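Local coordinates for arylmalonate decarboxylase (Bordetella bronchiseptica, PDB 3IXM), which catalyses the decarboxylation of 2-aryl-2-methylmalonates, with uptake of a proton, to 2-arylpropionates and carbon dioxide, at residues A[116-121]-A[180-185]; A[122-127]-A[146-151]; A[170-175]-A[201-206]. The protein carries 1 engineered substitution. All coordinates share one frame; numbering follows the deposited sequence.

Contact 1. Residues A[116-121]-A[180-185]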
loop_
_atom_site.group_PDB
_atom_site.type_symbol
_atom_site.label_atom_id
_atom_site.label_comp_id
_atom_site.label_asym_id
_atom_site.label_seq_id
_atom_site.Cartn_x
_atom_site.Cartn_y
_atom_site.Cartn_z
ATOM N N GLY A 116 9.296 8.193 11.127
ATOM C CA GLY A 116 10.687 8.651 11.164
ATOM C C GLY A 116 11.693 7.734 10.483
ATOM O O GLY A 116 12.905 7.920 10.635
ATOM N N VAL A 117 11.196 6.778 9.693
ATOM C CA VAL A 117 12.045 5.747 9.108
ATOM C C VAL A 117 12.820 6.286 7.919
ATOM O O VAL A 117 12.226 6.831 7.009
ATOM C CB VAL A 117 11.172 4.506 8.697
ATOM C CG1 VAL A 117 12.003 3.416 8.009
ATOM C CG2 VAL A 117 10.501 3.929 9.930
ATOM N N ARG A 118 14.139 6.131 7.904
ATOM C CA ARG A 118 14.858 6.306 6.637
ATOM C C ARG A 118 15.762 5.199 6.179
ATOM O O ARG A 118 16.287 5.267 5.074
ATOM C CB ARG A 118 15.683 7.570 6.598
ATOM C CG ARG A 118 16.018 8.209 7.903
ATOM C CD ARG A 118 15.957 9.695 7.664
ATOM N NE ARG A 118 16.522 10.082 6.357
ATOM C CZ ARG A 118 15.832 10.621 5.344
ATOM N NH1 ARG A 118 14.523 10.852 5.458
ATOM N NH2 ARG A 118 16.452 10.941 4.213
ATOM N N ARG A 119 15.982 4.219 7.036
ATOM C CA ARG A 119 16.711 3.021 6.646
ATOM C C ARG A 119 15.711 1.884 6.726
ATOM O O ARG A 119 15.362 1.448 7.808
ATOM C CB ARG A 119 17.897 2.826 7.567
ATOM C CG ARG A 119 18.920 3.963 7.450
ATOM C CD ARG A 119 20.202 3.637 8.245
ATOM N NE ARG A 119 20.906 2.542 7.612
ATOM C CZ ARG A 119 21.725 2.688 6.576
ATOM N NH1 ARG A 119 21.971 3.895 6.077
ATOM N NH2 ARG A 119 22.301 1.621 6.044
ATOM N N VAL A 120 15.201 1.443 5.572
ATOM C CA VAL A 120 14.016 0.576 5.586
ATOM C C VAL A 120 14.286 -0.828 5.041
ATOM O O VAL A 120 14.793 -0.973 3.919
ATOM C CB VAL A 120 12.771 1.242 4.864
ATOM C CG1 VAL A 120 12.987 1.348 3.330
ATOM C CG2 VAL A 120 11.480 0.432 5.174
ATOM N N ALA A 121 13.966 -1.847 5.854
ATOM C CA ALA A 121 14.064 -3.271 5.442
ATOM C C ALA A 121 12.766 -3.684 4.747
ATOM O O ALA A 121 11.704 -3.253 5.152
ATOM C CB ALA A 121 14.323 -4.177 6.665
ATOM N N ASP A 180 20.765 -2.728 10.602
ATOM C CA ASP A 180 20.927 -1.267 10.617
ATOM C C ASP A 180 19.615 -0.507 10.329
ATOM O O ASP A 180 19.566 0.737 10.382
ATOM C CB ASP A 180 21.984 -0.864 9.579
ATOM C CG ASP A 180 21.714 -1.477 8.180
ATOM O OD1 ASP A 180 21.528 -2.712 8.067
ATOM O OD2 ASP A 180 21.688 -0.713 7.179
ATOM N N SER A 181 18.553 -1.263 10.047
ATOM C CA SER A 181 17.284 -0.693 9.569
ATOM C C SER A 181 16.573 0.038 10.699
ATOM O O SER A 181 16.647 -0.391 11.851
ATOM C CB SER A 181 16.384 -1.803 9.048
ATOM O OG SER A 181 17.006 -2.492 7.995
ATOM N N ASP A 182 15.944 1.157 10.331
ATOM C CA ASP A 182 15.097 2.028 11.157
ATOM C C ASP A 182 13.663 1.516 11.309
ATOM O O ASP A 182 12.900 1.997 12.151
ATOM C CB ASP A 182 14.911 3.359 10.393
ATOM C CG ASP A 182 16.001 4.333 10.624
ATOM O OD1 ASP A 182 16.837 4.112 11.536
ATOM O OD2 ASP A 182 16.036 5.326 9.881
ATOM N N GLY A 183 13.253 0.628 10.416
ATOM C CA GLY A 183 11.839 0.259 10.308
ATOM C C GLY A 183 11.689 -0.688 9.158
ATOM O O GLY A 183 12.628 -0.881 8.369
ATOM N N ILE A 184 10.513 -1.304 9.078
ATOM C CA ILE A 184 10.233 -2.375 8.111
ATOM C C ILE A 184 9.012 -1.992 7.258
ATOM O O ILE A 184 7.995 -1.547 7.799
ATOM C CB ILE A 184 9.955 -3.741 8.853
ATOM C CG1 ILE A 184 11.231 -4.226 9.597
ATOM C CG2 ILE A 184 9.434 -4.826 7.858
ATOM C CD1 ILE A 184 10.980 -5.341 10.552
ATOM N N LEU A 185 9.134 -2.159 5.938
ATOM C CA LEU A 185 7.980 -2.053 5.048
ATOM C C LEU A 185 7.536 -3.460 4.695
ATOM O O LEU A 185 8.301 -4.197 4.044
ATOM C CB LEU A 185 8.346 -1.321 3.767
ATOM C CG LEU A 185 7.305 -1.247 2.651
ATOM C CD1 LEU A 185 6.097 -0.554 3.199
ATOM C CD2 LEU A 185 7.870 -0.470 1.417
#
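Strands 119-121 and 183-185 run parallel, 4.6 Å apart at closest, with a 50° angle between their short axes. Two regular backbone bonds join them: Ala121 N gives to Gly183 O, and Leu185 N gives to Ala121 O. Just ahead of the paired strands, Asp182 makes the bonds. Its OD2 accepts from two successive backbone amides of the other segment. Arg118 N meets Asp182 OD2 at 2.9 Å on the anti lone pair, in a nearly straight bond. Arg119 N meets Asp182 OD2 at 3.1 Å, but from above the carboxylate plane and with a more bent bond. In return, Asp182 N gives to Arg119 O at 2.6 Å, in the carbonyl plane. Arg119 also reaches Asp180. The two side chains run almost perpendicular, with their flat groups turned 48° apart. Asp180 CG sits between its backbone N and carbonyl carbon (chi1 51°), which brings OD2 to Arg119 NH2 at 2.7 Å. This salt bridge is straight, lies in the guanidinium plane and uses the anti lone pair of OD2. The bond from Arg119 NE is weak. On one face of the sheet, Val120 CG2 packs 3.9 Å from Leu185 CB, against helices 104-114 and 128-140. On the other face, Ala121 CB lies 3.4 Å from Ser181 OG, which is hydrogen-bonded to Thr146 and Ala178 O. The two acids thus do different work. Asp182 satisfies backbone N-H groups where the strands begin, and Asp180 pairs with a charge. The two amides on Asp182 OD2 would probably help to stabilise its negative charge.

Contact 2. Residues A[122-127]-A[146-151]. With SO4 (sulfate ion), chain B.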
loop_
_atom_site.group_PDB
_atom_site.type_symbol
_atom_site.label_atom_id
_atom_site.label_comp_id
_atom_site.label_asym_id
_atom_site.label_seq_id
_atom_site.Cartn_x
_atom_site.Cartn_y
_atom_site.Cartn_z
ATOM N N LEU A 122 12.861 -4.437 3.655
ATOM C CA LEU A 122 11.660 -4.818 2.913
ATOM C C LEU A 122 11.290 -6.254 3.213
ATOM O O LEU A 122 12.140 -7.139 3.240
ATOM C CB LEU A 122 11.848 -4.629 1.401
ATOM C CG LEU A 122 12.446 -3.285 0.978
ATOM C CD1 LEU A 122 12.476 -3.251 -0.519
ATOM C CD2 LEU A 122 11.587 -2.181 1.490
ATOM N N ALA A 123 10.005 -6.469 3.439
ATOM C CA ALA A 123 9.451 -7.806 3.598
ATOM C C ALA A 123 8.281 -7.885 2.603
ATOM O O ALA A 123 7.288 -7.235 2.791
ATOM C CB ALA A 123 8.979 -7.991 5.042
ATOM N N THR A 124 8.422 -8.635 1.523
ATOM C CA THR A 124 7.400 -8.577 0.486
ATOM C C THR A 124 6.928 -9.942 -0.024
ATOM O O THR A 124 7.468 -10.989 0.341
ATOM C CB THR A 124 7.888 -7.802 -0.751
ATOM O OG1 THR A 124 8.702 -8.687 -1.519
ATOM C CG2 THR A 124 8.643 -6.492 -0.346
ATOM N N ALA A 125 5.892 -9.907 -0.849
ATOM C CA ALA A 125 5.448 -11.113 -1.583
ATOM C C ALA A 125 5.663 -10.912 -3.085
ATOM O O ALA A 125 4.939 -11.479 -3.896
ATOM C CB ALA A 125 3.990 -11.353 -1.313
ATOM N N TYR A 126 6.622 -10.067 -3.464
ATOM C CA TYR A 126 6.852 -9.810 -4.886
ATOM C C TYR A 126 7.968 -10.671 -5.508
ATOM O O TYR A 126 8.764 -11.302 -4.819
ATOM C CB TYR A 126 7.203 -8.339 -5.123
ATOM C CG TYR A 126 6.280 -7.285 -4.510
ATOM C CD1 TYR A 126 4.896 -7.309 -4.745
ATOM C CD2 TYR A 126 6.792 -6.230 -3.746
ATOM C CE1 TYR A 126 4.025 -6.307 -4.197
ATOM C CE2 TYR A 126 5.917 -5.206 -3.201
ATOM C CZ TYR A 126 4.538 -5.281 -3.430
ATOM O OH TYR A 126 3.656 -4.307 -2.938
ATOM N N ILE A 127 8.036 -10.673 -6.834
ATOM C CA ILE A 127 9.192 -11.308 -7.517
ATOM C C ILE A 127 10.383 -10.332 -7.530
ATOM O O ILE A 127 10.224 -9.138 -7.266
ATOM C CB ILE A 127 8.812 -11.799 -8.937
ATOM C CG1 ILE A 127 8.432 -10.615 -9.835
ATOM C CG2 ILE A 127 7.715 -12.906 -8.858
ATOM C CD1 ILE A 127 8.263 -11.021 -11.362
ATOM N N THR A 146 17.468 -1.194 2.890
ATOM C CA THR A 146 18.625 -1.883 3.473
ATOM C C THR A 146 18.708 -3.395 3.165
ATOM O O THR A 146 19.716 -4.047 3.476
ATOM C CB THR A 146 18.599 -1.719 4.970
ATOM O OG1 THR A 146 17.374 -2.270 5.469
ATOM C CG2 THR A 146 18.696 -0.210 5.345
ATOM N N GLY A 147 17.650 -3.950 2.566
ATOM C CA GLY A 147 17.642 -5.361 2.211
ATOM C C GLY A 147 16.200 -5.777 1.988
ATOM O O GLY A 147 15.290 -4.986 2.221
ATOM N N CYS A 148 16.001 -7.021 1.566
ATOM C CA CYS A 148 14.643 -7.495 1.254
ATOM C C CYS A 148 14.618 -8.995 1.458
ATOM O O CYS A 148 15.559 -9.711 1.073
ATOM C CB CYS A 148 14.239 -7.120 -0.176
ATOM S SG CYS A 148 12.521 -7.607 -0.701
ATOM N N ARG A 149 13.550 -9.454 2.087
ATOM C CA ARG A 149 13.221 -10.871 2.136
ATOM C C ARG A 149 11.800 -11.048 1.628
ATOM O O ARG A 149 10.917 -10.242 1.966
ATOM C CB ARG A 149 13.302 -11.368 3.564
ATOM C CG ARG A 149 13.109 -12.918 3.686
ATOM C CD ARG A 149 14.353 -13.690 3.307
ATOM N NE ARG A 149 14.244 -15.093 3.749
ATOM C CZ ARG A 149 14.935 -15.642 4.747
ATOM N NH1 ARG A 149 15.843 -14.956 5.416
ATOM N NH2 ARG A 149 14.720 -16.907 5.060
ATOM N N SER A 150 11.588 -12.069 0.803
ATOM C CA SER A 150 10.269 -12.275 0.167
ATOM C C SER A 150 9.685 -13.638 0.453
ATOM O O SER A 150 10.424 -14.596 0.635
ATOM C CB SER A 150 10.370 -12.075 -1.356
ATOM O OG SER A 150 10.872 -10.787 -1.599
ATOM N N LEU A 151 8.361 -13.727 0.465
ATOM C CA LEU A 151 7.653 -15.004 0.741
ATOM C C LEU A 151 7.905 -16.069 -0.314
ATOM O O LEU A 151 7.926 -17.270 -0.002
ATOM C CB LEU A 151 6.130 -14.767 0.832
ATOM C CG LEU A 151 5.638 -14.115 2.135
ATOM C CD1 LEU A 151 4.117 -13.916 2.043
ATOM C CD2 LEU A 151 5.947 -15.056 3.275
HETATM S S SO4 B . 0.322 -4.663 -4.140
HETATM O O1 SO4 B . 1.174 -4.890 -2.947
HETATM O O2 SO4 B . 1.079 -4.200 -5.307
HETATM O O3 SO4 B . -0.267 -5.954 -4.496
HETATM O O4 SO4 B . -0.696 -3.645 -3.780
#
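This contact joins the two strands of a beta-alpha-beta unit, made of strand 119-124, helix 128-140 and strand 144-150. Leu122 pairs with Cys148, Ala123 with Arg149 and Thr124 with Ser150, all in parallel. Four backbone bonds alternate between the two strands: Leu122 N to Gly147 O, Arg149 N to Leu122 O, Thr124 N to Arg149 O and Leu151 N to Thr124 O. Leu122, Thr124, Cys148 and Ser150 share the face towards helix 128-140. There Cys148 SG, anti to the backbone N (chi1 -178°), lies 3.7 Å from Leu122 CB and 4.1 Å from Thr124 CG2. Further along, Ser150 OG gives a hydrogen bond to Thr124 OG1 at 3.0 Å. Thr124 OG1 also accepts from Tyr126 N in an ST turn, at 3.2 Å and almost straight (170°). The same hydroxyl is hydrogen-bonded to Asn131 OD1 of the crossover helix, so strand end, turn and helix meet at one oxygen. On the opposite face, Arg149 packs against helix 164-177. The ring of Tyr126, the residue that closes the turn, stands clear of strand 146-150 and reaches a bound sulfate ion, probably from the crystallisation liquor. Thr75 N and Ser76 N bind the same ion. Tyr126 OH is also hydrogen-bonded to Ser187 OG. Tyr126 OH lies 2.5 Å from sulfate O1, which is in the plane of the ring, at its edge.

Contact 3. Residues A[170-175]-A[201-206]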
loop_
_atom_site.group_PDB
_atom_site.type_symbol
_atom_site.label_atom_id
_atom_site.label_comp_id
_atom_site.label_asym_id
_atom_site.label_seq_id
_atom_site.Cartn_x
_atom_site.Cartn_y
_atom_site.Cartn_z
ATOM N N LEU A 170 8.688 -13.662 8.470
ATOM C CA LEU A 170 9.202 -12.914 7.323
ATOM C C LEU A 170 9.868 -11.567 7.739
ATOM O O LEU A 170 10.976 -11.218 7.283
ATOM C CB LEU A 170 8.079 -12.686 6.295
ATOM C CG LEU A 170 8.593 -11.976 5.032
ATOM C CD1 LEU A 170 9.387 -12.992 4.169
ATOM C CD2 LEU A 170 7.409 -11.415 4.294
ATOM N N CYS A 171 9.182 -10.788 8.572
ATOM C CA CYS A 171 9.728 -9.487 8.980
ATOM C C CYS A 171 10.972 -9.639 9.872
ATOM O O CYS A 171 11.923 -8.832 9.800
ATOM C CB CYS A 171 8.662 -8.652 9.693
ATOM S SG CYS A 171 7.304 -8.126 8.652
ATOM N N VAL A 172 10.979 -10.668 10.705
ATOM C CA VAL A 172 12.120 -10.884 11.592
ATOM C C VAL A 172 13.338 -11.244 10.750
ATOM O O VAL A 172 14.422 -10.727 10.980
ATOM C CB VAL A 172 11.811 -11.973 12.633
ATOM C CG1 VAL A 172 13.090 -12.381 13.403
ATOM C CG2 VAL A 172 10.668 -11.486 13.585
ATOM N N ARG A 173 13.143 -12.136 9.781
ATOM C CA ARG A 173 14.166 -12.472 8.789
ATOM C C ARG A 173 14.761 -11.278 8.082
ATOM O O ARG A 173 15.994 -11.154 7.959
ATOM C CB ARG A 173 13.533 -13.318 7.694
ATOM C CG ARG A 173 13.895 -14.713 7.765
ATOM C CD ARG A 173 13.245 -15.328 8.888
ATOM N NE ARG A 173 13.948 -15.251 10.168
ATOM C CZ ARG A 173 13.547 -15.983 11.204
ATOM N NH1 ARG A 173 12.514 -16.810 11.025
ATOM N NH2 ARG A 173 14.152 -15.911 12.385
ATOM N N ALA A 174 13.884 -10.419 7.571
ATOM C CA ALA A 174 14.313 -9.243 6.808
ATOM C C ALA A 174 15.115 -8.326 7.716
ATOM O O ALA A 174 16.118 -7.709 7.299
ATOM C CB ALA A 174 13.115 -8.515 6.271
ATOM N N PHE A 175 14.678 -8.242 8.968
ATOM C CA PHE A 175 15.392 -7.396 9.909
ATOM C C PHE A 175 16.752 -7.968 10.339
ATOM O O PHE A 175 17.734 -7.216 10.411
ATOM C CB PHE A 175 14.535 -7.031 11.101
ATOM C CG PHE A 175 15.182 -6.021 12.016
ATOM C CD1 PHE A 175 15.639 -6.404 13.276
ATOM C CD2 PHE A 175 15.314 -4.694 11.627
ATOM C CE1 PHE A 175 16.256 -5.454 14.146
ATOM C CE2 PHE A 175 15.932 -3.726 12.477
ATOM C CZ PHE A 175 16.401 -4.114 13.734
ATOM N N GLU A 201 6.516 -5.382 15.837
ATOM C CA GLU A 201 7.032 -4.204 16.550
ATOM C C GLU A 201 7.458 -4.554 17.994
ATOM O O GLU A 201 8.439 -4.011 18.503
ATOM C CB GLU A 201 5.997 -3.087 16.548
ATOM C CG GLU A 201 5.866 -2.421 15.181
ATOM C CD GLU A 201 4.898 -1.258 15.168
ATOM O OE1 GLU A 201 4.079 -1.125 16.113
ATOM O OE2 GLU A 201 4.959 -0.480 14.197
ATOM N N ARG A 202 6.692 -5.439 18.628
ATOM C CA ARG A 202 7.004 -5.982 19.949
ATOM C C ARG A 202 8.304 -6.800 19.935
ATOM O O ARG A 202 9.222 -6.556 20.745
ATOM C CB ARG A 202 5.834 -6.844 20.441
ATOM C CG ARG A 202 5.859 -7.100 21.941
ATOM C CD ARG A 202 4.757 -8.044 22.378
ATOM N NE ARG A 202 4.870 -9.365 21.764
ATOM C CZ ARG A 202 5.775 -10.296 22.081
ATOM N NH1 ARG A 202 6.689 -10.080 23.032
ATOM N NH2 ARG A 202 5.761 -11.460 21.437
ATOM N N ARG A 203 8.380 -7.757 19.015
ATOM C CA ARG A 203 9.530 -8.646 18.925
ATOM C C ARG A 203 10.812 -7.915 18.526
ATOM O O ARG A 203 11.894 -8.295 18.982
ATOM C CB ARG A 203 9.263 -9.778 17.949
ATOM C CG ARG A 203 8.202 -10.773 18.456
ATOM C CD ARG A 203 8.184 -12.056 17.647
ATOM N NE ARG A 203 9.532 -12.598 17.454
ATOM C CZ ARG A 203 9.807 -13.717 16.793
ATOM N NH1 ARG A 203 8.839 -14.421 16.248
ATOM N NH2 ARG A 203 11.062 -14.128 16.666
ATOM N N LEU A 204 10.692 -6.875 17.693
ATOM C CA LEU A 204 11.875 -6.186 17.185
ATOM C C LEU A 204 12.178 -4.806 17.725
ATOM O O LEU A 204 13.321 -4.383 17.651
ATOM C CB LEU A 204 11.858 -6.120 15.662
ATOM C CG LEU A 204 11.861 -7.489 14.988
ATOM C CD1 LEU A 204 11.682 -7.256 13.495
ATOM C CD2 LEU A 204 13.169 -8.247 15.288
ATOM N N GLY A 205 11.182 -4.105 18.240
ATOM C CA GLY A 205 11.372 -2.731 18.727
ATOM C C GLY A 205 11.646 -1.718 17.634
ATOM O O GLY A 205 12.382 -0.719 17.811
ATOM N N VAL A 206 11.046 -1.964 16.478
ATOM C CA VAL A 206 11.256 -1.137 15.323
ATOM C C VAL A 206 9.871 -1.051 14.620
ATOM O O VAL A 206 9.173 -2.060 14.556
ATOM C CB VAL A 206 12.376 -1.807 14.492
ATOM C CG1 VAL A 206 11.892 -2.378 13.192
ATOM C CG2 VAL A 206 13.650 -0.976 14.405
#
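Phe175 and Leu204 lie alongside, pointing past one another, and carry most of this contact. Both methyl groups of Leu204 take part. Leu204 CD1 lies 3.7 Å from Phe175 CB, near the root of the side chain, and Leu204 CD2 lies 3.7 Å from Phe175 CD1. The ring meets Leu204 CD2 obliquely. Phe175 CG is anti to the backbone N (chi1 -173°), which turns the ring toward Leu204 and Val206. Val206 reaches toward the ring from the other segment and sets CG2 4.1 Å from Phe175 CE2, again obliquely. One turn earlier on the helix, Val172 runs almost perpendicular to Arg203. Val172 CG2 sits over the centre of one face of the guanidinium, 4.0 Å from Arg203 CZ. The arginine thus offers its flat face to a methyl group, while its NH1 makes a long, weak ion pair with Asp169. Leu204 CD1 also lies 4.0 Å from Cys171 O. Ile184 of strand 183-187 touches Cys171, Phe175 and Leu204, so the sheet closes the inner side of this apolar patch. Helix 196-204 ends here, and Gly205 leaves it with positive phi. The arrangement is that of two neighbouring helices packed on one face of a parallel sheet in an alpha/beta fold.

In the fold
Contacts 1 and 2 share one parallel sheet, ordered 144-150, 119-124, 183-187, 208-210. Both use strand 119-124: contact 1 pairs its start with 183-187, contact 2 its end with 144-150. Their centres are about 13 Å apart, and Thr146 probably links them by hydrogen bonds, OG1 with Ser181 OG and N with Val120 O. Contact 2 is nested within the chain loop closed by contact 1; contact 3 begins there but closes later. Its centre is about 11 Å from contact 1 and 13 Å from contact 2. Its helices, 164-177 and 196-204, flank strand 183-187 in sequence. Contacts 1 and 2 build the sheet, and contact 3 packs two helices on it. Contact 2 also leads to the sulfate.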